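Local structure of putative esterase PA1618 (Pseudomonas aeruginosa, 4QD8) at residues A[66-71]-A[131-136]. The protein is a hotdog-fold thioesterase of the PaaI family that binds phenacyl-CoA and probably hydrolyses acyl-CoA thioesters, perhaps including 1,4-dihydroxy-2-naphthoyl-CoA. Residues are numbered along the deposited sequence; the frame is centred on the assembly and turned at random.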
loop_
_atom_site.group_PDB
_atom_site.type_symbol
_atom_site.label_atom_id
_atom_site.label_comp_id
_atom_site.label_asym_id
_atom_site.label_seq_id
_atom_site.Cartn_x
_atom_site.Cartn_y
_atom_site.Cartn_z
ATOM N N LEU A 66 0.884 9.848 14.857
ATOM C CA LEU A 66 1.983 10.767 14.641
ATOM C C LEU A 66 1.743 11.589 13.386
ATOM O O LEU A 66 1.808 12.809 13.421
ATOM C CB LEU A 66 3.301 9.990 14.533
ATOM C CG LEU A 66 4.548 10.829 14.289
ATOM C CD1 LEU A 66 4.660 11.925 15.348
ATOM C CD2 LEU A 66 5.772 9.938 14.317
ATOM N N GLY A 67 1.440 10.923 12.277
ATOM C CA GLY A 67 1.203 11.634 11.031
ATOM C C GLY A 67 -0.035 12.511 11.044
ATOM O O GLY A 67 -0.033 13.587 10.433
ATOM N N SER A 68 -1.095 12.070 11.716
ATOM C CA SER A 68 -2.311 12.880 11.783
ATOM C C SER A 68 -2.064 14.149 12.589
ATOM O O SER A 68 -2.551 15.230 12.231
ATOM C CB SER A 68 -3.470 12.093 12.384
ATOM O OG SER A 68 -3.768 10.977 11.560
ATOM N N MET A 69 -1.299 14.022 13.665
ATOM C CA MET A 69 -0.964 15.183 14.486
ATOM C C MET A 69 -0.068 16.125 13.694
ATOM O O MET A 69 -0.241 17.350 13.730
ATOM C CB MET A 69 -0.270 14.762 15.777
ATOM C CG MET A 69 -0.090 15.902 16.760
ATOM S SD MET A 69 -1.688 16.425 17.405
ATOM C CE MET A 69 -2.064 15.058 18.503
ATOM N N ALA A 70 0.889 15.559 12.969
ATOM C CA ALA A 70 1.737 16.366 12.088
ATOM C C ALA A 70 0.901 17.158 11.065
ATOM O O ALA A 70 1.166 18.338 10.837
ATOM C CB ALA A 70 2.760 15.501 11.398
ATOM N N SER A 71 -0.106 16.524 10.461
ATOM C CA SER A 71 -1.001 17.234 9.533
ATOM C C SER A 71 -1.763 18.355 10.212
ATOM O O SER A 71 -1.897 19.445 9.657
ATOM C CB SER A 71 -1.987 16.278 8.868
ATOM O OG SER A 71 -1.403 15.708 7.725
ATOM N N ALA A 131 6.276 3.172 7.435
ATOM C CA ALA A 131 4.889 3.417 7.062
ATOM C C ALA A 131 4.814 4.610 6.136
ATOM O O ALA A 131 5.665 5.494 6.186
ATOM C CB ALA A 131 4.022 3.653 8.297
ATOM N N ARG A 132 3.796 4.628 5.285
ATOM C CA ARG A 132 3.487 5.849 4.545
ATOM C C ARG A 132 2.018 6.180 4.721
ATOM O O ARG A 132 1.132 5.315 4.622
ATOM C CB ARG A 132 3.891 5.749 3.068
ATOM C CG ARG A 132 3.901 7.129 2.373
ATOM C CD ARG A 132 4.543 7.088 0.984
ATOM N NE ARG A 132 3.693 6.397 0.030
ATOM C CZ ARG A 132 3.885 5.156 -0.401
ATOM N NH1 ARG A 132 4.947 4.461 -0.002
ATOM N NH2 ARG A 132 3.022 4.620 -1.247
ATOM N N LEU A 133 1.752 7.440 5.044
ATOM C CA LEU A 133 0.397 7.851 5.381
ATOM C C LEU A 133 -0.067 8.972 4.462
ATOM O O LEU A 133 0.651 9.954 4.272
ATOM C CB LEU A 133 0.366 8.371 6.822
ATOM C CG LEU A 133 -0.976 8.923 7.327
ATOM C CD1 LEU A 133 -2.061 7.856 7.339
ATOM C CD2 LEU A 133 -0.755 9.503 8.746
ATOM N N THR A 134 -1.246 8.794 3.879
ATOM C CA THR A 134 -1.923 9.854 3.113
ATOM C C THR A 134 -3.104 10.398 3.915
ATOM O O THR A 134 -4.023 9.655 4.256
ATOM C CB THR A 134 -2.429 9.313 1.787
ATOM O OG1 THR A 134 -1.332 8.711 1.094
ATOM C CG2 THR A 134 -3.036 10.442 0.910
ATOM N N MET A 135 -3.065 11.700 4.214
ATOM C CA MET A 135 -4.140 12.379 4.935
ATOM C C MET A 135 -4.972 13.166 3.942
ATOM O O MET A 135 -4.438 13.696 2.976
ATOM C CB MET A 135 -3.546 13.367 5.948
ATOM C CG MET A 135 -2.685 12.724 7.027
ATOM S SD MET A 135 -3.645 11.666 8.124
ATOM C CE MET A 135 -4.745 12.863 8.894
ATOM N N ALA A 136 -6.279 13.231 4.174
ATOM C CA ALA A 136 -7.145 14.129 3.409
ATOM C C ALA A 136 -7.300 15.433 4.185
ATOM O O ALA A 136 -7.448 15.432 5.403
ATOM C CB ALA A 136 -8.490 13.503 3.180
#
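Met135 reaches across from its strand to the helix and lies against two serines one turn apart, Ser68 and Ser71. Its chain is bent at chi2 (-66°) and again at chi3 (-64°), which brings the thioether end against Ser68. The methyl Met135 CE lies 3.4 Å from Ser68 OG, and Met135 SD is 3.5 Å from the same oxygen. Ser71 meets the root of the chain instead, its OG 3.3 Å from Met135 CG. Two residues back along the strand, and on the same face, Leu133 touches mainly backbone: one methyl, Leu133 CD2, packs straight onto the bare backbone of Gly67, 3.7 Å from Gly67 CA. The axes of segments 66-71 and 131-136 approach to 9.2 Å, consistent with that bare backbone at the contact.

Both hydroxyls lie against carbon and sulfur here while making their hydrogen bonds elsewhere. Ser68 OG bonds to the carbonyl of Glu64, one turn earlier, while Ser71 OG is held by His114 ND1 and Trp116 NE1 of strand 113-121.

This is helix-on-sheet packing of the hotdog fold, in which helix 56-72 is the sausage and the curved antiparallel sheet the bun. Strand 127-139 runs between strands 80-91 and 113-121, and its other face turns Arg132 and Thr134 to a second subunit.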